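DNA ligase (Aquifex aeolicus, PDB 3QWU) probably acts as an ATP-dependent polynucleotide ligase, sealing nucleic acid ends by way of a covalent adenylate intermediate. Local coordinates at residues A[79-84]-A[130-135]; A[113-118]-A[150-155]; A[154-159]-A[180-185]. All blocks are in the same frame, centred on the assembly; numbering follows the deposited sequence.

Contact 1. Residues A[79-84]-A[130-135]. With CA (calcium ion), chain D; ADN (adenosine), chain C.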
loop_
_atom_site.group_PDB
_atom_site.type_symbol
_atom_site.label_atom_id
_atom_site.label_comp_id
_atom_site.label_asym_id
_atom_site.label_seq_id
_atom_site.Cartn_x
_atom_site.Cartn_y
_atom_site.Cartn_z
ATOM N N GLU A 79 -27.841 10.131 2.948
ATOM C CA GLU A 79 -27.062 9.047 3.516
ATOM C C GLU A 79 -26.394 8.262 2.392
ATOM O O GLU A 79 -27.013 7.970 1.376
ATOM C CB GLU A 79 -27.898 8.077 4.347
ATOM C CG GLU A 79 -27.014 6.897 4.877
ATOM C CD GLU A 79 -27.787 5.800 5.631
ATOM O OE1 GLU A 79 -29.019 5.896 5.700
ATOM O OE2 GLU A 79 -27.161 4.849 6.153
ATOM N N LYS A 80 -25.120 7.955 2.607
ATOM C CA LYS A 80 -24.372 7.102 1.743
ATOM C C LYS A 80 -24.487 5.659 2.313
ATOM O O LYS A 80 -24.058 5.334 3.436
ATOM C CB LYS A 80 -22.900 7.569 1.636
ATOM C CG LYS A 80 -22.229 6.921 0.429
ATOM C CD LYS A 80 -20.745 7.128 0.284
ATOM C CE LYS A 80 -20.149 6.045 -0.745
ATOM N NZ LYS A 80 -20.797 4.597 -0.700
ATOM N N VAL A 81 -25.164 4.813 1.565
ATOM C CA VAL A 81 -25.472 3.466 2.027
ATOM C C VAL A 81 -24.394 2.552 1.439
ATOM O O VAL A 81 -24.051 2.618 0.247
ATOM C CB VAL A 81 -26.896 3.007 1.569
ATOM C CG1 VAL A 81 -27.061 1.511 1.810
ATOM C CG2 VAL A 81 -27.972 3.768 2.294
ATOM N N ASP A 82 -23.863 1.710 2.296
ATOM C CA ASP A 82 -22.761 0.845 1.945
ATOM C C ASP A 82 -23.293 -0.476 1.390
ATOM O O ASP A 82 -23.633 -1.393 2.127
ATOM C CB ASP A 82 -21.876 0.622 3.154
ATOM C CG ASP A 82 -20.598 -0.145 2.806
ATOM O OD1 ASP A 82 -20.169 -0.180 1.623
ATOM O OD2 ASP A 82 -19.983 -0.705 3.730
ATOM N N GLY A 83 -23.373 -0.541 0.069
ATOM C CA GLY A 83 -23.813 -1.744 -0.625
ATOM C C GLY A 83 -23.141 -1.695 -1.985
ATOM O O GLY A 83 -21.983 -1.312 -2.082
ATOM N N TYR A 84 -23.866 -2.029 -3.047
ATOM C CA TYR A 84 -23.357 -1.855 -4.391
ATOM C C TYR A 84 -24.338 -1.073 -5.262
ATOM O O TYR A 84 -25.523 -1.047 -5.061
ATOM C CB TYR A 84 -22.958 -3.197 -5.005
ATOM C CG TYR A 84 -24.148 -4.141 -5.276
ATOM C CD1 TYR A 84 -24.704 -4.239 -6.551
ATOM C CD2 TYR A 84 -24.712 -4.928 -4.258
ATOM C CE1 TYR A 84 -25.779 -5.098 -6.809
ATOM C CE2 TYR A 84 -25.810 -5.793 -4.510
ATOM C CZ TYR A 84 -26.316 -5.871 -5.800
ATOM O OH TYR A 84 -27.372 -6.674 -6.083
ATOM N N CYS A 130 -31.256 4.895 -10.182
ATOM C CA CYS A 130 -29.957 4.700 -9.572
ATOM C C CYS A 130 -30.195 4.421 -8.065
ATOM O O CYS A 130 -30.704 5.271 -7.336
ATOM C CB CYS A 130 -29.096 5.943 -9.770
ATOM S SG CYS A 130 -28.750 6.329 -11.482
ATOM N N ALA A 131 -29.802 3.225 -7.639
ATOM C CA ALA A 131 -30.028 2.749 -6.282
ATOM C C ALA A 131 -28.857 1.931 -5.766
ATOM O O ALA A 131 -28.123 1.303 -6.540
ATOM C CB ALA A 131 -31.303 1.890 -6.215
ATOM N N GLU A 132 -28.727 1.933 -4.450
ATOM C CA GLU A 132 -27.812 1.040 -3.738
ATOM C C GLU A 132 -28.578 -0.194 -3.308
ATOM O O GLU A 132 -29.638 -0.068 -2.692
ATOM C CB GLU A 132 -27.294 1.725 -2.486
ATOM C CG GLU A 132 -25.979 1.151 -1.961
ATOM C CD GLU A 132 -24.758 1.507 -2.831
ATOM O OE1 GLU A 132 -24.968 2.206 -3.835
ATOM O OE2 GLU A 132 -23.621 1.085 -2.508
ATOM N N VAL A 133 -28.050 -1.383 -3.635
ATOM C CA VAL A 133 -28.520 -2.628 -3.056
ATOM C C VAL A 133 -27.607 -3.033 -1.885
ATOM O O VAL A 133 -26.374 -3.031 -2.005
ATOM C CB VAL A 133 -28.515 -3.734 -4.079
ATOM C CG1 VAL A 133 -29.069 -5.000 -3.465
ATOM C CG2 VAL A 133 -29.342 -3.347 -5.274
ATOM N N ALA A 134 -28.207 -3.419 -0.759
ATOM C CA ALA A 134 -27.449 -3.594 0.481
ATOM C C ALA A 134 -28.100 -4.617 1.376
ATOM O O ALA A 134 -29.365 -4.780 1.384
ATOM C CB ALA A 134 -27.296 -2.248 1.225
ATOM N N GLY A 135 -27.265 -5.283 2.156
ATOM C CA GLY A 135 -27.743 -6.351 3.046
ATOM C C GLY A 135 -26.732 -7.467 3.272
ATOM O O GLY A 135 -25.754 -7.597 2.558
HETATM CA CA CA D . -17.646 0.022 4.587
HETATM O "O5'" ADN C . -19.252 6.631 -5.586
HETATM C "C5'" ADN C . -20.147 6.683 -4.474
HETATM C "C4'" ADN C . -20.993 5.416 -4.440
HETATM O "O4'" ADN C . -21.782 5.332 -3.214
HETATM C "C3'" ADN C . -21.994 5.402 -5.587
HETATM O "O3'" ADN C . -21.520 4.809 -6.793
HETATM C "C2'" ADN C . -23.201 4.668 -5.012
HETATM O "O2'" ADN C . -23.233 3.322 -5.453
HETATM C "C1'" ADN C . -23.056 4.714 -3.492
HETATM N N9 ADN C . -24.099 5.499 -2.814
HETATM C C8 ADN C . -24.674 5.129 -1.645
HETATM N N7 ADN C . -25.598 6.025 -1.224
HETATM C C5 ADN C . -25.579 7.015 -2.153
HETATM C C6 ADN C . -26.283 8.292 -2.297
HETATM N N6 ADN C . -27.194 8.622 -1.337
HETATM N N1 ADN C . -26.038 9.050 -3.410
HETATM C C2 ADN C . -25.109 8.665 -4.331
HETATM N N3 ADN C . -24.394 7.507 -4.235
HETATM C C4 ADN C . -24.604 6.666 -3.199
HETATM O O HOH W 1 -24.450 -4.189 1.976
HETATM O O HOH W 2 -17.483 -0.447 2.291
HETATM O O HOH W 3 -16.857 1.809 3.487
#
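Glu132 is the side chain to follow. Its CG is anti to the backbone N (chi1 -158°), which sends the chain from strand 127-134 toward residues 81-83. CB makes only a loose approach to Tyr84 O. Glu132 CG lies beside Val81, 3.9 Å from Val81 CG1, the two side chains sliding past each other in opposite directions. A bend at chi2 (72°) then brings Glu132 CD to 3.3 Å from Val81 O and splits the carboxylate between protein and ligand. Glu132 OE1 accepts a 2.6 Å bond from ADN O2', while Glu132 OE2 takes the N-H of Gly83 at 3.1 Å, although OE2 is crowded and its position less certain.

Beside it, Tyr84 and Val133 form an antiparallel hydrogen-bonded pair, N and O matched both ways at 2.9 Å (Tyr84 N to Val133 O, Val133 N to Tyr84 O). Val133 CB makes a CH-pi contact over one ring face of Tyr84, 3.8 Å from the centroid, and Tyr84 OH goes on to Thr108. A side chain at Gly83 would run into Val133 O and Ala134 CB.

Lys80-Val81-Asp82-Gly83 fits the KxDG motif of covalent nucleotidyltransferases, whose lysine carries the nucleotide in relatives; here Lys80 NZ donates to ADN O4' at 2.8 Å and forms a salt bridge with Glu214. Asp82 OD2 binds calcium alongside Glu143 and Asp239. The turn thus carries the chain from strand 75-80 of one sheet into strand 84-91 of another, next to strand 127-134, with helix 106-115 packed against Tyr84 and Val133.

Contact 2. Residues A[113-118]-A[150-155]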
loop_
_atom_site.group_PDB
_atom_site.type_symbol
_atom_site.label_atom_id
_atom_site.label_comp_id
_atom_site.label_asym_id
_atom_site.label_seq_id
_atom_site.Cartn_x
_atom_site.Cartn_y
_atom_site.Cartn_z
ATOM N N PRO A 113 -38.310 -7.798 -8.633
ATOM C CA PRO A 113 -39.700 -7.805 -8.126
ATOM C C PRO A 113 -39.864 -7.882 -6.612
ATOM O O PRO A 113 -40.820 -7.367 -6.049
ATOM C CB PRO A 113 -40.322 -9.033 -8.819
ATOM C CG PRO A 113 -39.403 -9.271 -10.083
ATOM C CD PRO A 113 -38.040 -8.912 -9.561
ATOM N N ASP A 114 -38.916 -8.478 -5.935
ATOM C CA ASP A 114 -38.870 -8.381 -4.495
ATOM C C ASP A 114 -38.285 -7.089 -3.972
ATOM O O ASP A 114 -38.565 -6.713 -2.828
ATOM C CB ASP A 114 -38.066 -9.537 -3.960
ATOM C CG ASP A 114 -38.695 -10.850 -4.285
ATOM O OD1 ASP A 114 -39.937 -10.907 -4.201
ATOM O OD2 ASP A 114 -37.978 -11.799 -4.631
ATOM N N LEU A 115 -37.456 -6.411 -4.767
ATOM C CA LEU A 115 -36.734 -5.252 -4.281
ATOM C C LEU A 115 -37.476 -3.910 -4.457
ATOM O O LEU A 115 -37.343 -2.987 -3.617
ATOM C CB LEU A 115 -35.367 -5.184 -4.939
ATOM C CG LEU A 115 -34.399 -6.349 -4.614
ATOM C CD1 LEU A 115 -33.206 -6.235 -5.529
ATOM C CD2 LEU A 115 -33.945 -6.352 -3.179
ATOM N N ILE A 116 -38.260 -3.796 -5.520
ATOM C CA ILE A 116 -38.801 -2.511 -5.927
ATOM C C ILE A 116 -39.919 -2.704 -6.944
ATOM O O ILE A 116 -39.858 -3.559 -7.829
ATOM C CB ILE A 116 -37.701 -1.610 -6.503
ATOM C CG1 ILE A 116 -38.258 -0.216 -6.763
ATOM C CG2 ILE A 116 -37.096 -2.183 -7.822
ATOM C CD1 ILE A 116 -37.249 0.771 -7.265
ATOM N N ASP A 117 -40.967 -1.918 -6.783
ATOM C CA ASP A 117 -42.095 -1.891 -7.697
ATOM C C ASP A 117 -41.725 -0.962 -8.887
ATOM O O ASP A 117 -41.382 0.205 -8.688
ATOM C CB ASP A 117 -43.317 -1.408 -6.901
ATOM C CG ASP A 117 -44.532 -1.040 -7.766
ATOM O OD1 ASP A 117 -44.686 -1.529 -8.933
ATOM O OD2 ASP A 117 -45.346 -0.222 -7.233
ATOM N N LEU A 118 -41.860 -1.479 -10.106
ATOM C CA LEU A 118 -41.383 -0.825 -11.304
ATOM C C LEU A 118 -42.482 -0.268 -12.244
ATOM O O LEU A 118 -42.220 0.010 -13.428
ATOM C CB LEU A 118 -40.421 -1.769 -12.031
ATOM C CG LEU A 118 -39.052 -1.847 -11.303
ATOM C CD1 LEU A 118 -38.128 -2.886 -11.969
ATOM C CD2 LEU A 118 -38.328 -0.447 -11.214
ATOM N N GLU A 150 -31.499 -8.933 7.001
ATOM C CA GLU A 150 -31.435 -10.101 6.147
ATOM C C GLU A 150 -31.763 -9.829 4.699
ATOM O O GLU A 150 -32.267 -8.777 4.334
ATOM C CB GLU A 150 -32.347 -11.241 6.694
ATOM C CG GLU A 150 -33.848 -11.086 6.435
ATOM C CD GLU A 150 -34.619 -10.544 7.646
ATOM O OE1 GLU A 150 -34.472 -11.119 8.759
ATOM O OE2 GLU A 150 -35.375 -9.557 7.491
ATOM N N ASP A 151 -31.459 -10.816 3.869
ATOM C CA ASP A 151 -31.689 -10.732 2.428
ATOM C C ASP A 151 -31.001 -9.455 1.933
ATOM O O ASP A 151 -29.854 -9.215 2.296
ATOM C CB ASP A 151 -33.204 -10.762 2.138
ATOM C CG ASP A 151 -33.531 -11.151 0.703
ATOM O OD1 ASP A 151 -32.670 -11.725 -0.017
ATOM O OD2 ASP A 151 -34.683 -10.909 0.298
ATOM N N VAL A 152 -31.698 -8.654 1.123
ATOM C CA VAL A 152 -31.178 -7.417 0.578
ATOM C C VAL A 152 -32.351 -6.493 0.382
ATOM O O VAL A 152 -33.512 -6.930 0.310
ATOM C CB VAL A 152 -30.541 -7.625 -0.801
ATOM C CG1 VAL A 152 -29.145 -8.073 -0.656
ATOM C CG2 VAL A 152 -31.340 -8.647 -1.576
ATOM N N GLN A 153 -32.022 -5.206 0.253
ATOM C CA GLN A 153 -32.987 -4.122 0.170
ATOM C C GLN A 153 -32.348 -3.118 -0.757
ATOM O O GLN A 153 -31.133 -3.123 -0.932
ATOM C CB GLN A 153 -33.237 -3.485 1.535
ATOM C CG GLN A 153 -34.284 -4.217 2.382
ATOM C CD GLN A 153 -34.517 -3.526 3.736
ATOM O OE1 GLN A 153 -34.519 -2.297 3.810
ATOM N NE2 GLN A 153 -34.668 -4.321 4.815
ATOM N N LEU A 154 -33.179 -2.266 -1.329
ATOM C CA LEU A 154 -32.752 -1.390 -2.356
ATOM C C LEU A 154 -33.138 0.013 -1.932
ATOM O O LEU A 154 -34.170 0.209 -1.366
ATOM C CB LEU A 154 -33.379 -1.834 -3.648
ATOM C CG LEU A 154 -33.232 -0.960 -4.858
ATOM C CD1 LEU A 154 -33.352 -1.831 -6.091
ATOM C CD2 LEU A 154 -34.308 0.087 -4.760
ATOM N N PHE A 155 -32.261 0.963 -2.173
ATOM C CA PHE A 155 -32.476 2.327 -1.816
ATOM C C PHE A 155 -32.124 3.255 -2.965
ATOM O O PHE A 155 -30.948 3.411 -3.282
ATOM C CB PHE A 155 -31.612 2.642 -0.602
ATOM C CG PHE A 155 -31.952 1.806 0.635
ATOM C CD1 PHE A 155 -32.973 2.160 1.469
ATOM C CD2 PHE A 155 -31.247 0.677 0.939
ATOM C CE1 PHE A 155 -33.299 1.367 2.631
ATOM C CE2 PHE A 155 -31.568 -0.088 2.094
ATOM C CZ PHE A 155 -32.620 0.262 2.893
HETATM O O HOH W 4 -36.054 -3.219 -1.280
#
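Asp151 comes first, ahead of the strand, and is tied directly to helix 106-115: its OD2 forms a salt bridge with Arg111 of that helix, which also pairs with Asp114, so one arginine sits between two acids. Next, Val152 meets Leu115 at an oblique crossing, Val152 CG2 lying 3.8 Å from Leu115 CD2. Leu115 CD2 also touches the backbone, 3.6 Å from Val152 O. Gln153 directs its CB away from the helix, and its N-H bonds to Ala134 in the neighbouring strand.

Segment 150-155 leads into strand 153-161, an outermost strand of the antiparallel sheet in the adenylation domain, and the last turn of helix 106-115 and the residue after it pack against it. The N-H of Leu154 is met by a water: Leu154 N donates to it at 3.0 Å, and the water donates to Leu115 O, so it joins the helix end to the strand edge.

The Leu154 side chain, with CG anti to the backbone N (chi1 172°), straddles two residues. Leu154 CD1 lies 4.1 Å from Leu115 CB and equally close to Ile116 CG2, whereas Leu154 CD2 meets Ile116 CD1 at 3.9 Å. An alanine here would lose both branches and would probably loosen the seat of Leu115 and Ile116 on the strand. Phe155 directs its CB away from the helix, while its N-H bonds to Glu132.

Contact 3. Residues A[154-159]-A[180-185]. With ADN (adenosine), chain C.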
loop_
_atom_site.group_PDB
_atom_site.type_symbol
_atom_site.label_atom_id
_atom_site.label_comp_id
_atom_site.label_asym_id
_atom_site.label_seq_id
_atom_site.Cartn_x
_atom_site.Cartn_y
_atom_site.Cartn_z
ATOM N N LEU A 154 -33.179 -2.266 -1.329
ATOM C CA LEU A 154 -32.752 -1.390 -2.356
ATOM C C LEU A 154 -33.138 0.013 -1.932
ATOM O O LEU A 154 -34.170 0.209 -1.366
ATOM C CB LEU A 154 -33.379 -1.834 -3.648
ATOM C CG LEU A 154 -33.232 -0.960 -4.858
ATOM C CD1 LEU A 154 -33.352 -1.831 -6.091
ATOM C CD2 LEU A 154 -34.308 0.087 -4.760
ATOM N N PHE A 155 -32.261 0.963 -2.173
ATOM C CA PHE A 155 -32.476 2.327 -1.816
ATOM C C PHE A 155 -32.124 3.255 -2.965
ATOM O O PHE A 155 -30.948 3.411 -3.282
ATOM C CB PHE A 155 -31.612 2.642 -0.602
ATOM C CG PHE A 155 -31.952 1.806 0.635
ATOM C CD1 PHE A 155 -32.973 2.160 1.469
ATOM C CD2 PHE A 155 -31.247 0.677 0.939
ATOM C CE1 PHE A 155 -33.299 1.367 2.631
ATOM C CE2 PHE A 155 -31.568 -0.088 2.094
ATOM C CZ PHE A 155 -32.620 0.262 2.893
ATOM N N VAL A 156 -33.145 3.842 -3.605
ATOM C CA VAL A 156 -32.963 4.839 -4.637
ATOM C C VAL A 156 -32.268 6.120 -4.091
ATOM O O VAL A 156 -32.591 6.602 -2.999
ATOM C CB VAL A 156 -34.362 5.263 -5.256
ATOM C CG1 VAL A 156 -34.172 6.356 -6.348
ATOM C CG2 VAL A 156 -35.114 4.071 -5.798
ATOM N N PHE A 157 -31.275 6.614 -4.832
ATOM C CA PHE A 157 -30.599 7.873 -4.540
ATOM C C PHE A 157 -30.495 8.788 -5.767
ATOM O O PHE A 157 -30.089 9.970 -5.650
ATOM C CB PHE A 157 -29.192 7.612 -3.957
ATOM C CG PHE A 157 -28.278 6.816 -4.847
ATOM C CD1 PHE A 157 -27.735 7.352 -5.981
ATOM C CD2 PHE A 157 -27.968 5.502 -4.554
ATOM C CE1 PHE A 157 -26.898 6.539 -6.803
ATOM C CE2 PHE A 157 -27.158 4.738 -5.384
ATOM C CZ PHE A 157 -26.646 5.251 -6.501
ATOM N N ASP A 158 -30.808 8.277 -6.958
ATOM C CA ASP A 158 -30.782 9.150 -8.144
ATOM C C ASP A 158 -31.678 8.608 -9.278
ATOM O O ASP A 158 -32.078 7.428 -9.269
ATOM C CB ASP A 158 -29.304 9.407 -8.619
ATOM C CG ASP A 158 -28.622 10.648 -7.914
ATOM O OD1 ASP A 158 -29.286 11.728 -7.805
ATOM O OD2 ASP A 158 -27.427 10.545 -7.494
ATOM N N PHE A 159 -32.039 9.494 -10.201
ATOM C CA PHE A 159 -32.568 9.079 -11.489
ATOM C C PHE A 159 -31.715 9.698 -12.567
ATOM O O PHE A 159 -31.280 10.843 -12.460
ATOM C CB PHE A 159 -34.006 9.546 -11.722
ATOM C CG PHE A 159 -35.017 8.942 -10.792
ATOM C CD1 PHE A 159 -35.539 7.707 -11.039
ATOM C CD2 PHE A 159 -35.478 9.649 -9.688
ATOM C CE1 PHE A 159 -36.474 7.176 -10.188
ATOM C CE2 PHE A 159 -36.443 9.100 -8.827
ATOM C CZ PHE A 159 -36.901 7.867 -9.058
ATOM N N TYR A 180 -44.550 7.190 -6.370
ATOM C CA TYR A 180 -44.515 5.749 -6.595
ATOM C C TYR A 180 -44.114 4.944 -5.369
ATOM O O TYR A 180 -43.993 3.703 -5.415
ATOM C CB TYR A 180 -43.562 5.462 -7.741
ATOM C CG TYR A 180 -44.091 5.979 -9.062
ATOM C CD1 TYR A 180 -43.512 7.075 -9.710
ATOM C CD2 TYR A 180 -45.190 5.371 -9.668
ATOM C CE1 TYR A 180 -44.031 7.526 -10.938
ATOM C CE2 TYR A 180 -45.682 5.797 -10.863
ATOM C CZ TYR A 180 -45.122 6.868 -11.492
ATOM O OH TYR A 180 -45.683 7.263 -12.653
ATOM N N ASN A 181 -43.866 5.679 -4.288
ATOM C CA ASN A 181 -43.552 5.110 -2.999
ATOM C C ASN A 181 -42.307 4.265 -2.945
ATOM O O ASN A 181 -42.285 3.230 -2.320
ATOM C CB ASN A 181 -44.709 4.261 -2.571
ATOM C CG ASN A 181 -44.995 4.442 -1.150
ATOM O OD1 ASN A 181 -45.706 5.419 -0.754
ATOM N ND2 ASN A 181 -44.435 3.552 -0.329
ATOM N N LEU A 182 -41.249 4.737 -3.570
ATOM C CA LEU A 182 -40.014 3.973 -3.655
ATOM C C LEU A 182 -39.223 3.997 -2.333
ATOM O O LEU A 182 -39.291 4.947 -1.587
ATOM C CB LEU A 182 -39.175 4.515 -4.822
ATOM C CG LEU A 182 -39.916 4.485 -6.187
ATOM C CD1 LEU A 182 -39.064 5.037 -7.323
ATOM C CD2 LEU A 182 -40.382 3.041 -6.498
ATOM N N PRO A 183 -38.491 2.925 -2.043
ATOM C CA PRO A 183 -37.521 2.977 -0.955
ATOM C C PRO A 183 -36.350 3.880 -1.375
ATOM O O PRO A 183 -35.889 3.801 -2.531
ATOM C CB PRO A 183 -37.070 1.516 -0.819
ATOM C CG PRO A 183 -37.301 0.887 -2.202
ATOM C CD PRO A 183 -38.383 1.702 -2.869
ATOM N N HIS A 184 -35.881 4.732 -0.466
ATOM C CA HIS A 184 -34.901 5.771 -0.802
ATOM C C HIS A 184 -33.860 5.923 0.309
ATOM O O HIS A 184 -34.066 5.481 1.433
ATOM C CB HIS A 184 -35.628 7.097 -0.966
ATOM C CG HIS A 184 -36.405 7.467 0.260
ATOM N ND1 HIS A 184 -37.757 7.231 0.379
ATOM C CD2 HIS A 184 -35.996 7.939 1.462
ATOM C CE1 HIS A 184 -38.154 7.589 1.591
ATOM N NE2 HIS A 184 -37.103 8.022 2.268
ATOM N N VAL A 185 -32.741 6.569 -0.012
ATOM C CA VAL A 185 -31.696 6.834 0.991
ATOM C C VAL A 185 -32.290 7.876 1.918
ATOM O O VAL A 185 -33.171 8.620 1.491
ATOM C CB VAL A 185 -30.370 7.302 0.311
ATOM C CG1 VAL A 185 -29.751 6.149 -0.515
ATOM C CG2 VAL A 185 -30.594 8.516 -0.603
HETATM O "O5'" ADN C . -19.252 6.631 -5.586
HETATM C "C5'" ADN C . -20.147 6.683 -4.474
HETATM C "C4'" ADN C . -20.993 5.416 -4.440
HETATM O "O4'" ADN C . -21.782 5.332 -3.214
HETATM C "C3'" ADN C . -21.994 5.402 -5.587
HETATM O "O3'" ADN C . -21.520 4.809 -6.793
HETATM C "C2'" ADN C . -23.201 4.668 -5.012
HETATM O "O2'" ADN C . -23.233 3.322 -5.453
HETATM C "C1'" ADN C . -23.056 4.714 -3.492
HETATM N N9 ADN C . -24.099 5.499 -2.814
HETATM C C8 ADN C . -24.674 5.129 -1.645
HETATM N N7 ADN C . -25.598 6.025 -1.224
HETATM C C5 ADN C . -25.579 7.015 -2.153
HETATM C C6 ADN C . -26.283 8.292 -2.297
HETATM N N6 ADN C . -27.194 8.622 -1.337
HETATM N N1 ADN C . -26.038 9.050 -3.410
HETATM C C2 ADN C . -25.109 8.665 -4.331
HETATM N N3 ADN C . -24.394 7.507 -4.235
HETATM C C4 ADN C . -24.604 6.666 -3.199
#
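Residues 182-185 run across 154-159 at 95° and are held by a single bridge centred on Val156 and His184, in which Val156 N donates to Pro183 O at 2.9 Å and Val185 N returns a 3.0 Å bond to Val156 O. Each donor sits above the plane of its carbonyl, by 29° at Pro183 O and slightly less at Val156 O, so neither lies on a lone pair.

Pro183 packs on the strand's backbone, its CB 3.2 Å from Leu154 O. On the next residue, Phe155 presents its ring edge to His184 O, with Phe155 CB against Val185 CG1. Val156 CG2 rests loosely on Leu182 CB, and farther along Leu182 CD1 meets the ring edge of Phe159, in its plane, 4.0 Å from Phe159 CZ.

Phe157 and Asp158 both face Cys130 in strand 127-134, a classic beta bulge, and the extra residue breaks the regular progression of side chains just where the strand lines the adenosine pocket. The Phe157 ring, with CG in the crowded position between N and carbonyl carbon (chi1 59°), lays one face against the adenine, ADN N3 standing over the centre of the Phe157 ring, 3.6 Å above its plane. Asp158 OD2 lies at the edge of that ring, and its carboxylate makes salt bridges to Arg227, Lys219 and Lys173.

Val185 closes in from the loop. Val185 CG2 packs 3.7 Å from Phe157 CB and 3.5 Å from ADN N6, so the base's amino group has a valine beside it as well as the phenylalanine.

How the contacts relate
The three contacts lie close together, their centres 10 to 11 Å apart, all in the RNA-ligase-like adenylation part of the chain. Along the chain, contacts 1 and 2 interlock, their segments alternating, whereas contact 1 closes before contact 3 opens. Contacts 2 and 3 share Leu154 and Phe155. The common framework is the antiparallel sheet in which strands 127-134 and 153-161 are neighbours, probably bonded from Cys130 N to Asp158 O; together they line the adenosine pocket through Glu132 of contact 1 and Phe157 of contact 3. Contact 2 packs the end of helix 106-115 against strand 153-161, farther from the ligand, its Ile116 reaching Leu182 of contact 3.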